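Local coordinates for lactaldehyde dehydrogenase (Escherichia coli, PDB 2IMP) that catalyses the irreversible NAD+-dependent oxidation of L-lactaldehyde to L-lactate, acts also on glycolaldehyde and L-glyceraldehyde, and works as a homotetramer, at the interface of chains A and B and the interface of chains A and C. Sequence-based numbering; all coordinates share one arbitrary frame. Chains: chain A/B/C, Lactaldehyde dehydrogenase.

Contacts 1 and 2 lie about 33 Å apart, between the centres of their C-alpha atoms, and tie chain A to two different neighbours of the homotetramer. Contact 1 sets strand 434-437 of chain A and the residues just after it beside strand 470-478 of chain B, with B:Arg131 in the loop ahead of strand 134-142 and B:Glu134 at the start of that strand. Contact 2 brings strand 123-127 of A and of C together. They share no residues. The centre of contact 1 is about 16 Å from the catalytic A:Cys285, whereas that of contact 2 is about 33 Å from it, more remote from catalysis.

Contact 1: the interface of chains A and B. Residues chain A 436-437, 439-440; chain B 131, 134, 476, 478.
A:Arg439 sets CG between its backbone N and carbonyl carbon (chi1 58°) and bends at chi3 (-74°), which turns its guanidinium under the edge of the A:Tyr436 ring and toward chain B. B:Arg131 arrives with its chain extended from CG to NE, and the two guanidinium groups stack with planes 12° apart, CZ of A:Arg439 lying 3.3 Å from CZ of B:Arg131. On the opposite face of the A:Arg439 guanidinium, ring edge atom CD2 of A:Tyr436 sits over the rim. Acidic groups at the edges probably offset the like charges of this pair. NH1 of A:Arg439 gives a salt-bridging hydrogen bond of 2.8 Å to OE2 of B:Glu134, using the syn lone pair of a carboxylate nearly coplanar with the guanidinium. On the other arginine, NH1 and NH2 of B:Arg131 converge end-on on one carboxylate oxygen, OE2 of A:Glu440, with NH1 at 2.8 Å. Within chain A, NE and NH2 of A:Arg439 both donate to the backbone O of A:Glu440, NE at 2.8 Å; this side-on grip fixes the rotation of the guanidinium. Next to the ion pairs, the rings of A:Tyr436 and B:Tyr476 point the same way, and CE2 of A:Tyr436 sits 3.4 Å from CD1 of B:Tyr476, over the rim of its face. The backbones form a parallel bridge at these tyrosines, with N of A:Ile437 donating to O of B:Tyr476 at 3.0 Å. Strand pairing, stacked side chains and ion pairs thus join A and B within the aldehyde dehydrogenase tetramer and probably steady the segment after strand 434-437, which leads on to the lactate-binding A:Glu443.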
# COMPACT_ATOMS: atom_id res chain seq x y z
N TYR A 436 10.97 -3.48 -21.93
CA TYR A 436 10.86 -4.92 -22.16
C TYR A 436 12.21 -5.60 -22.36
O TYR A 436 13.01 -5.19 -23.19
CB TYR A 436 9.97 -5.20 -23.37
CG TYR A 436 8.54 -4.77 -23.19
CD1 TYR A 436 8.16 -3.46 -23.46
CD2 TYR A 436 7.58 -5.66 -22.72
CE1 TYR A 436 6.84 -3.05 -23.28
CE2 TYR A 436 6.26 -5.26 -22.53
CZ TYR A 436 5.90 -3.95 -22.81
OH TYR A 436 4.60 -3.55 -22.62
N ILE A 437 12.45 -6.64 -21.57
CA ILE A 437 13.70 -7.38 -21.66
C ILE A 437 13.54 -8.81 -22.24
O ILE A 437 12.84 -9.65 -21.68
CB ILE A 437 14.37 -7.46 -20.28
CG1 ILE A 437 14.59 -6.05 -19.73
CG2 ILE A 437 15.70 -8.21 -20.38
CD1 ILE A 437 15.24 -6.01 -18.37
N ARG A 439 11.92 -10.04 -24.89
CA ARG A 439 10.55 -10.39 -25.28
C ARG A 439 9.91 -9.26 -26.11
O ARG A 439 10.46 -8.17 -26.18
CB ARG A 439 9.68 -10.69 -24.06
CG ARG A 439 9.57 -9.55 -23.06
CD ARG A 439 8.23 -9.58 -22.31
NE ARG A 439 7.13 -9.12 -23.16
CZ ARG A 439 5.87 -8.95 -22.76
NH1 ARG A 439 5.53 -9.20 -21.49
NH2 ARG A 439 4.96 -8.52 -23.62
N GLU A 440 8.76 -9.53 -26.71
CA GLU A 440 8.10 -8.51 -27.51
C GLU A 440 7.30 -7.47 -26.69
O GLU A 440 6.94 -7.72 -25.54
CB GLU A 440 7.19 -9.17 -28.56
CG GLU A 440 5.85 -9.71 -28.06
CD GLU A 440 5.99 -10.82 -27.04
OE1 GLU A 440 6.99 -11.57 -27.08
OE2 GLU A 440 5.07 -10.96 -26.21
N ARG B 131 2.57 -14.49 -17.59
CA ARG B 131 3.60 -15.24 -18.30
C ARG B 131 4.59 -16.02 -17.43
O ARG B 131 5.21 -15.46 -16.53
CB ARG B 131 4.42 -14.30 -19.19
CG ARG B 131 3.63 -13.53 -20.20
CD ARG B 131 4.56 -12.89 -21.21
NE ARG B 131 3.82 -12.16 -22.23
CZ ARG B 131 4.32 -11.82 -23.41
NH1 ARG B 131 5.56 -12.15 -23.73
NH2 ARG B 131 3.57 -11.15 -24.27
N GLU B 134 8.17 -14.81 -15.94
CA GLU B 134 8.32 -13.37 -16.09
C GLU B 134 8.09 -12.57 -14.81
O GLU B 134 7.19 -12.88 -14.02
CB GLU B 134 7.38 -12.82 -17.18
CG GLU B 134 7.43 -11.29 -17.29
CD GLU B 134 6.50 -10.71 -18.35
OE1 GLU B 134 5.28 -10.66 -18.13
OE2 GLU B 134 7.00 -10.30 -19.42
N TYR B 476 9.35 -5.36 -17.79
CA TYR B 476 8.92 -6.73 -18.04
C TYR B 476 10.14 -7.62 -18.30
O TYR B 476 10.65 -7.69 -19.42
CB TYR B 476 7.96 -6.79 -19.23
CG TYR B 476 6.64 -6.08 -19.02
CD1 TYR B 476 6.53 -4.70 -19.16
CD2 TYR B 476 5.48 -6.80 -18.69
CE1 TYR B 476 5.30 -4.05 -19.00
CE2 TYR B 476 4.25 -6.15 -18.52
CZ TYR B 476 4.17 -4.77 -18.68
OH TYR B 476 2.96 -4.13 -18.52
N GLN B 478 11.57 -10.94 -18.90
CA GLN B 478 11.24 -12.30 -19.34
C GLN B 478 12.36 -13.34 -19.12
O GLN B 478 13.48 -13.19 -19.62
CB GLN B 478 10.85 -12.29 -20.82
CG GLN B 478 10.42 -13.65 -21.34
CD GLN B 478 9.17 -14.17 -20.66
OE1 GLN B 478 8.06 -13.67 -20.89
NE2 GLN B 478 9.33 -15.18 -19.80

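Contact 2: the interface of chains A and C. Residues chain A 123-125; chain C 124-125.
A:Glu123 and C:Glu125 meet across the A-C contact through their carboxylates; the side chains cross at a slant, their carboxylate planes 69° apart. OE1 of A:Glu123 comes within 3.3 Å of OE2 of C:Glu125, a pairing of acids with no direct bond between them; if both are ionised, their charges would oppose each other. OE1 also lies against the aliphatic part of its partner, 3.8 Å from CG of C:Glu125. Both side chains are extended beyond CG, and C:Glu125 turns CG away from the carbonyl carbon and beside the backbone N (chi1 -46°), carrying its carboxylate toward that of A:Glu123. Behind the acids, the backbones pack closely around the two-fold axis. O of A:Gly124 faces CA of C:Glu125 at 3.6 Å, and O of C:Gly124 meets CA of A:Glu125 in the same way. The glycines present no side chain here, so backbone lies against backbone. An antiparallel beta bridge between A:Glu125 and C:Glu125 sets the register of the two copies of strand 123-127. This strand pairing joins A to C in the homotetramer, and the two-fold symmetry repeats the glutamate pair with the chains exchanged. Water 1 links the remaining carboxylate oxygens across the contact, 2.7 Å from OE2 of A:Glu123 and 3.0 Å from OE1 of C:Glu125.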
# COMPACT_ATOMS: atom_id res chain seq x y z
N GLU A 123 -8.55 1.08 -1.89
CA GLU A 123 -8.60 1.53 -0.51
C GLU A 123 -8.35 3.00 -0.19
O GLU A 123 -7.56 3.67 -0.85
CB GLU A 123 -7.62 0.71 0.34
CG GLU A 123 -7.53 -0.77 0.00
CD GLU A 123 -6.55 -1.50 0.91
OE1 GLU A 123 -5.52 -0.91 1.27
OE2 GLU A 123 -6.82 -2.67 1.25
N GLY A 124 -9.04 3.47 0.84
CA GLY A 124 -8.86 4.81 1.35
C GLY A 124 -7.86 4.56 2.47
O GLY A 124 -7.41 3.43 2.64
N GLU A 125 -7.51 5.58 3.24
CA GLU A 125 -6.53 5.36 4.30
C GLU A 125 -6.86 6.06 5.62
O GLU A 125 -7.58 7.06 5.65
CB GLU A 125 -5.15 5.83 3.83
CG GLU A 125 -4.78 5.35 2.43
CD GLU A 125 -3.80 6.28 1.73
OE1 GLU A 125 -3.99 7.52 1.80
OE2 GLU A 125 -2.86 5.78 1.09
N GLY C 124 -3.95 2.91 8.39
CA GLY C 124 -5.09 2.04 8.57
C GLY C 124 -5.72 2.10 7.18
O GLY C 124 -5.15 2.74 6.29
N GLU C 125 -6.86 1.48 6.97
CA GLU C 125 -7.47 1.50 5.65
C GLU C 125 -8.98 1.71 5.64
O GLU C 125 -9.67 1.41 6.60
CB GLU C 125 -7.15 0.20 4.91
CG GLU C 125 -5.69 -0.22 5.00
CD GLU C 125 -5.49 -1.72 4.88
OE1 GLU C 125 -6.27 -2.48 5.49
OE2 GLU C 125 -4.55 -2.14 4.18
O HOH W 1 -7.65 -4.18 3.38